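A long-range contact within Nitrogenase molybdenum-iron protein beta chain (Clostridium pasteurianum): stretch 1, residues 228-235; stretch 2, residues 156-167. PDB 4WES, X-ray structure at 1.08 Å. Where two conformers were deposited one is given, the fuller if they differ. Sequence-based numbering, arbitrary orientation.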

# COMPACT_ATOMS: atom_id res chain seq x y z
N ASP B 228 -14.59 -24.89 26.73
CA ASP B 228 -13.32 -25.26 26.13
C ASP B 228 -12.12 -24.78 26.93
O ASP B 228 -11.09 -25.45 26.97
CB ASP B 228 -13.28 -24.80 24.68
CG ASP B 228 -14.32 -25.54 23.83
OD1 ASP B 228 -15.03 -24.86 23.05
OD2 ASP B 228 -14.41 -26.81 23.97
N LEU B 229 -12.26 -23.60 27.54
CA LEU B 229 -11.21 -23.15 28.47
C LEU B 229 -11.04 -24.14 29.63
O LEU B 229 -9.92 -24.47 30.03
CB LEU B 229 -11.54 -21.77 29.00
CG LEU B 229 -11.58 -20.68 27.94
CD1 LEU B 229 -12.06 -19.37 28.51
CD2 LEU B 229 -10.21 -20.50 27.31
N LYS B 230 -12.13 -24.66 30.16
CA LYS B 230 -12.01 -25.71 31.17
C LYS B 230 -11.28 -26.94 30.61
O LYS B 230 -10.39 -27.51 31.26
CB LYS B 230 -13.39 -26.13 31.72
CG LYS B 230 -14.08 -25.04 32.51
CD LYS B 230 -15.46 -25.50 32.96
CE LYS B 230 -16.18 -24.42 33.72
NZ LYS B 230 -17.56 -24.83 34.12
N ASP B 231 -11.65 -27.31 29.40
CA ASP B 231 -11.15 -28.52 28.77
C ASP B 231 -9.68 -28.46 28.37
O ASP B 231 -9.09 -29.50 28.02
CB ASP B 231 -12.02 -28.86 27.56
CG ASP B 231 -11.90 -30.33 27.14
OD1 ASP B 231 -12.02 -31.24 28.02
OD2 ASP B 231 -11.75 -30.58 25.92
N THR B 232 -9.07 -27.26 28.45
CA THR B 232 -7.63 -27.16 28.17
C THR B 232 -6.77 -28.03 29.09
O THR B 232 -5.66 -28.43 28.71
CB THR B 232 -7.12 -25.71 28.30
OG1 THR B 232 -7.41 -25.18 29.59
CG2 THR B 232 -7.73 -24.84 27.23
N GLY B 233 -7.29 -28.37 30.27
CA GLY B 233 -6.57 -29.27 31.15
C GLY B 233 -6.53 -30.72 30.69
O GLY B 233 -5.79 -31.54 31.26
N ASN B 234 -7.35 -31.06 29.68
CA ASN B 234 -7.44 -32.43 29.14
C ASN B 234 -6.68 -32.63 27.84
O ASN B 234 -6.75 -33.69 27.25
CB ASN B 234 -8.90 -32.78 28.94
CG ASN B 234 -9.62 -33.02 30.25
OD1 ASN B 234 -9.08 -33.69 31.16
ND2 ASN B 234 -10.85 -32.51 30.36
N SER B 235 -5.94 -31.61 27.42
CA SER B 235 -5.22 -31.66 26.16
C SER B 235 -3.90 -32.43 26.25
O SER B 235 -3.41 -32.70 27.34
CB SER B 235 -5.01 -30.23 25.63
OG SER B 235 -6.27 -29.63 25.48
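Stretch 2 156-167: GIVNYLSENTGA

Stretch 2 enters as a helix and runs on as an extended, then turning, loop that follows stretch 1 in the same sense, Ser162 lying beside Lys230 (CA to CA 4.2 Å) and Asn164 beside Gly233 (CA to CA 4.2 Å). Gly156 is out of reach. The CA-to-CB bond of Ile157 points toward stretch 1, and Ile157 CG2 lies 4.0 Å from Leu229 CD2; Val158, Asn159 and Tyr160 make no contact. One turn on, the CA-to-CB bond of Leu161 also points toward stretch 1, and Leu161 CD1 lies 3.8 Å from Leu229 CD1, so that Leu229 packs against both residues. Leu161 O accepts a CA-H...O contact from Lys230 CA at 3.3 Å. Ser162 (phi/psi -63/134) donates from its OG to Thr232 OG1 at 2.8 Å; that hydroxyl in turn donates to Leu229 O at 2.6 Å, a short relay back into the helix of stretch 1. Glu163 is extended (-145/132) and its CA-to-CB bond points away, but its backbone N donates to Lys230 O (2.9 Å, 162°). Glu163 O lies 3.4 Å from Gly233 CA in a CA-H...O contact. This approach depends on Gly233 having no side chain: an ideal CB would fall 2.3 Å from Glu163 C and 2.7 Å from Asn164 N. Asn164, still extended, rests its CB 3.3 Å from Gly233 O, while water 1 donates to both Asn164 OD1 (3.0 Å) and Asn234 OD1 (2.8 Å). Thr165 meets the amide of Asn234 twice, its N donating to Asn234 OD1 (2.9 Å) and its OG1 accepting from Asn234 ND2 (3.0 Å). Gly166, at phi 84°, turns the chain, its N donating to Asn164 OD1 at 2.9 Å. Ala167 O ends 3.2 Å from Asn234 CG, and water 2 links Ala167 O (2.8 Å) to Asp231 OD1 (2.7 Å).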

# COMPACT_ATOMS: atom_id res chain seq x y z
N GLY B 156 -4.53 -16.03 34.54
CA GLY B 156 -5.79 -16.03 35.31
C GLY B 156 -6.83 -16.98 34.78
O GLY B 156 -7.52 -17.66 35.53
N ILE B 157 -6.94 -17.05 33.46
CA ILE B 157 -7.83 -18.03 32.82
C ILE B 157 -7.46 -19.45 33.24
O ILE B 157 -8.33 -20.24 33.67
CB ILE B 157 -7.75 -17.89 31.28
CG1 ILE B 157 -8.34 -16.57 30.80
CG2 ILE B 157 -8.43 -19.08 30.61
CD1 ILE B 157 -8.03 -16.23 29.35
N VAL B 158 -6.17 -19.78 33.18
CA VAL B 158 -5.72 -21.11 33.60
C VAL B 158 -6.02 -21.36 35.07
O VAL B 158 -6.56 -22.40 35.46
CB VAL B 158 -4.22 -21.32 33.33
CG1 VAL B 158 -3.76 -22.66 33.89
CG2 VAL B 158 -3.89 -21.26 31.84
N ASN B 159 -5.66 -20.39 35.91
CA ASN B 159 -5.83 -20.52 37.36
C ASN B 159 -7.26 -20.85 37.73
O ASN B 159 -7.51 -21.73 38.56
CB ASN B 159 -5.50 -19.23 38.08
CG ASN B 159 -4.00 -18.96 38.24
OD1 ASN B 159 -3.16 -19.84 38.13
ND2 ASN B 159 -3.69 -17.69 38.50
N TYR B 160 -8.23 -20.18 37.12
CA TYR B 160 -9.63 -20.37 37.47
C TYR B 160 -10.34 -21.47 36.72
O TYR B 160 -11.22 -22.09 37.30
CB TYR B 160 -10.41 -19.07 37.23
CG TYR B 160 -10.30 -18.04 38.34
CD1 TYR B 160 -9.23 -17.16 38.41
CD2 TYR B 160 -11.26 -17.96 39.34
CE1 TYR B 160 -9.14 -16.21 39.42
CE2 TYR B 160 -11.19 -17.02 40.35
CZ TYR B 160 -10.12 -16.13 40.38
OH TYR B 160 -10.09 -15.19 41.38
N LEU B 161 -9.98 -21.69 35.45
CA LEU B 161 -10.81 -22.54 34.60
C LEU B 161 -10.23 -23.91 34.23
O LEU B 161 -10.97 -24.90 34.19
CB LEU B 161 -11.20 -21.78 33.34
CG LEU B 161 -11.94 -20.49 33.58
CD1 LEU B 161 -12.28 -19.84 32.26
CD2 LEU B 161 -13.19 -20.64 34.45
N SER B 162 -8.94 -23.98 33.90
CA SER B 162 -8.43 -25.21 33.31
C SER B 162 -8.54 -26.37 34.29
O SER B 162 -8.15 -26.24 35.45
CB SER B 162 -6.96 -25.06 32.95
OG SER B 162 -6.77 -23.98 32.03
N GLU B 163 -9.03 -27.51 33.81
CA GLU B 163 -9.15 -28.69 34.69
C GLU B 163 -8.88 -29.97 33.94
O GLU B 163 -9.40 -30.17 32.82
CB GLU B 163 -10.50 -28.75 35.39
CG GLU B 163 -10.68 -30.04 36.19
CD GLU B 163 -11.92 -30.07 37.07
OE1 GLU B 163 -12.80 -29.20 36.91
OE2 GLU B 163 -12.01 -30.99 37.92
N ASN B 164 -8.03 -30.81 34.52
CA ASN B 164 -7.78 -32.15 34.00
C ASN B 164 -8.75 -33.08 34.70
O ASN B 164 -8.67 -33.26 35.90
CB ASN B 164 -6.35 -32.53 34.32
CG ASN B 164 -5.97 -33.89 33.75
OD1 ASN B 164 -6.79 -34.81 33.63
ND2 ASN B 164 -4.68 -34.02 33.42
N THR B 165 -9.71 -33.59 33.95
CA THR B 165 -10.74 -34.47 34.50
C THR B 165 -10.48 -35.92 34.15
O THR B 165 -11.32 -36.78 34.42
CB THR B 165 -12.12 -34.11 33.96
OG1 THR B 165 -12.11 -34.20 32.53
CG2 THR B 165 -12.46 -32.70 34.34
N GLY B 166 -9.34 -36.21 33.53
CA GLY B 166 -8.99 -37.57 33.10
C GLY B 166 -9.59 -37.96 31.75
O GLY B 166 -9.29 -39.00 31.21
N ALA B 167 -10.43 -37.09 31.20
CA ALA B 167 -11.07 -37.32 29.93
C ALA B 167 -10.24 -36.66 28.81
O ALA B 167 -10.46 -35.50 28.45
CB ALA B 167 -12.48 -36.72 29.95
O HOH W 1 -7.08 -35.63 30.78
O HOH W 2 -12.42 -33.88 27.37